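Local coordinates for protein (CD58) (Homo sapiens, PDB 1CCZ) that serves as a cell-surface glycoprotein of the immunoglobulin superfamily that binds the lymphocyte adhesion receptor CD2, at residues P149-A154 with S162-V167. Numbering follows the deposited sequence.
Sequences PFKCKA and SEMEVV
F150 and C152 pair with E165 and E163 in an antiparallel β-hairpin contact at the edge of a four-stranded sheet, where strand 159-165 is outermost and strand 150-156 lies next inside. The short strand axes run 4.7 Å apart with their directions at 167°. Two reciprocal backbone pairs fix the register: F150 N to E165 O and E165 N to F150 O, then C152 N to E163 O and E163 N to C152 O, each 2.9 Å. The carbonyls of F150 and E163 also receive CA-H...O contacts, from M164 CA and K151 CA respectively.

Side chains alternate between two faces. On the outer one, K151 and M164 form a non-hydrogen-bonded pair. K151 CG is anti to the backbone N (chi1 173°), and the extended chain passes M164 CE, which bends over it at 3.5 Å from K151 CB, a tight carbon contact. Farther along, K151 CE reaches S162 OG at 3.6 Å. Y125 makes a cation-pi contact with the same lysine. P149 CB closes this row, 3.8 Å from V166 CG2.

F150 and C152 turn to the inner face. V167 CG2 approaches the F150 ring obliquely, 3.6 Å from F150 CD2, where W143 and L110 also touch both residues. C152 is disulfide-bonded to C112 on strand 109-113. E163 folds back, its OE1 accepting M164 N at 2.9 Å through the anti lone pair. A hairpin with one face packed inward and tied by a cystine to the facing layer is characteristic of the immunoglobulin β-sandwich, here a C2-set domain.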
loop_
_atom_site.group_PDB
_atom_site.type_symbol
_atom_site.label_atom_id
_atom_site.label_comp_id
_atom_site.label_asym_id
_atom_site.label_seq_id
_atom_site.Cartn_x
_atom_site.Cartn_y
_atom_site.Cartn_z
ATOM N N PRO A 149 25.419 -15.811 3.992
ATOM C CA PRO A 149 25.065 -14.486 4.509
ATOM C C PRO A 149 23.564 -14.428 4.805
ATOM O O PRO A 149 22.810 -15.309 4.408
ATOM C CB PRO A 149 25.458 -13.531 3.380
ATOM C CG PRO A 149 25.525 -14.369 2.159
ATOM C CD PRO A 149 25.830 -15.778 2.579
ATOM N N PHE A 150 23.139 -13.393 5.520
ATOM C CA PHE A 150 21.730 -13.221 5.840
ATOM C C PHE A 150 21.111 -12.170 4.933
ATOM O O PHE A 150 21.757 -11.179 4.588
ATOM C CB PHE A 150 21.580 -12.770 7.279
ATOM C CG PHE A 150 21.853 -13.844 8.266
ATOM C CD1 PHE A 150 20.856 -14.745 8.617
ATOM C CD2 PHE A 150 23.110 -13.961 8.849
ATOM C CE1 PHE A 150 21.104 -15.754 9.540
ATOM C CE2 PHE A 150 23.376 -14.970 9.780
ATOM C CZ PHE A 150 22.366 -15.870 10.124
ATOM N N LYS A 151 19.871 -12.393 4.528
ATOM C CA LYS A 151 19.178 -11.422 3.710
ATOM C C LYS A 151 17.927 -11.066 4.481
ATOM O O LYS A 151 17.202 -11.948 4.970
ATOM C CB LYS A 151 18.781 -11.986 2.363
ATOM C CG LYS A 151 17.914 -11.048 1.545
ATOM C CD LYS A 151 17.819 -11.583 0.133
ATOM C CE LYS A 151 16.860 -10.777 -0.716
ATOM N NZ LYS A 151 15.496 -11.380 -0.758
ATOM N N CYS A 152 17.701 -9.767 4.626
ATOM C CA CYS A 152 16.517 -9.286 5.308
ATOM C C CYS A 152 15.743 -8.457 4.324
ATOM O O CYS A 152 16.293 -7.580 3.655
ATOM C CB CYS A 152 16.875 -8.441 6.508
ATOM S SG CYS A 152 15.369 -7.960 7.392
ATOM N N LYS A 153 14.463 -8.754 4.211
ATOM C CA LYS A 153 13.616 -8.032 3.295
ATOM C C LYS A 153 12.510 -7.308 4.058
ATOM O O LYS A 153 11.893 -7.870 4.958
ATOM C CB LYS A 153 13.016 -9.013 2.309
ATOM C CG LYS A 153 12.104 -8.387 1.313
ATOM C CD LYS A 153 11.354 -9.456 0.545
ATOM C CE LYS A 153 12.320 -10.421 -0.127
ATOM N NZ LYS A 153 11.632 -11.183 -1.219
ATOM N N ALA A 154 12.298 -6.039 3.739
ATOM C CA ALA A 154 11.206 -5.283 4.357
ATOM C C ALA A 154 10.169 -5.182 3.241
ATOM O O ALA A 154 10.477 -4.757 2.122
ATOM C CB ALA A 154 11.661 -3.901 4.772
ATOM N N SER A 162 15.586 -4.841 0.335
ATOM C CA SER A 162 16.291 -5.796 1.157
ATOM C C SER A 162 17.743 -5.402 1.335
ATOM O O SER A 162 18.263 -4.506 0.670
ATOM C CB SER A 162 16.169 -7.188 0.551
ATOM O OG SER A 162 16.663 -7.176 -0.761
ATOM N N GLU A 163 18.377 -6.056 2.288
ATOM C CA GLU A 163 19.768 -5.820 2.582
ATOM C C GLU A 163 20.340 -7.207 2.784
ATOM O O GLU A 163 19.648 -8.106 3.246
ATOM C CB GLU A 163 19.915 -5.001 3.865
ATOM C CG GLU A 163 21.357 -4.770 4.300
ATOM C CD GLU A 163 22.166 -4.065 3.224
ATOM O OE1 GLU A 163 22.554 -4.709 2.216
ATOM O OE2 GLU A 163 22.410 -2.853 3.382
ATOM N N MET A 164 21.591 -7.392 2.406
ATOM C CA MET A 164 22.229 -8.675 2.593
ATOM C C MET A 164 23.549 -8.411 3.316
ATOM O O MET A 164 24.272 -7.488 2.959
ATOM C CB MET A 164 22.466 -9.326 1.240
ATOM C CG MET A 164 22.994 -10.723 1.369
ATOM S SD MET A 164 22.905 -11.606 -0.168
ATOM C CE MET A 164 21.296 -12.476 0.009
ATOM N N GLU A 165 23.854 -9.190 4.351
ATOM C CA GLU A 165 25.098 -8.985 5.088
ATOM C C GLU A 165 25.736 -10.286 5.539
ATOM O O GLU A 165 25.039 -11.239 5.868
ATOM C CB GLU A 165 24.864 -8.120 6.330
ATOM C CG GLU A 165 24.351 -6.707 6.063
ATOM C CD GLU A 165 25.313 -5.845 5.260
ATOM O OE1 GLU A 165 26.521 -6.169 5.168
ATOM O OE2 GLU A 165 24.850 -4.830 4.709
ATOM N N VAL A 166 27.066 -10.319 5.550
ATOM C CA VAL A 166 27.808 -11.483 6.031
ATOM C C VAL A 166 28.146 -11.153 7.496
ATOM O O VAL A 166 28.667 -10.069 7.786
ATOM C CB VAL A 166 29.150 -11.703 5.230
ATOM C CG1 VAL A 166 29.938 -12.874 5.815
ATOM C CG2 VAL A 166 28.862 -11.970 3.795
ATOM N N VAL A 167 27.819 -12.055 8.421
ATOM C CA VAL A 167 28.133 -11.837 9.842
ATOM C C VAL A 167 29.624 -12.115 10.089
ATOM O O VAL A 167 30.145 -13.163 9.696
ATOM C CB VAL A 167 27.277 -12.753 10.763
ATOM C CG1 VAL A 167 27.729 -12.620 12.197
ATOM C CG2 VAL A 167 25.810 -12.385 10.630
#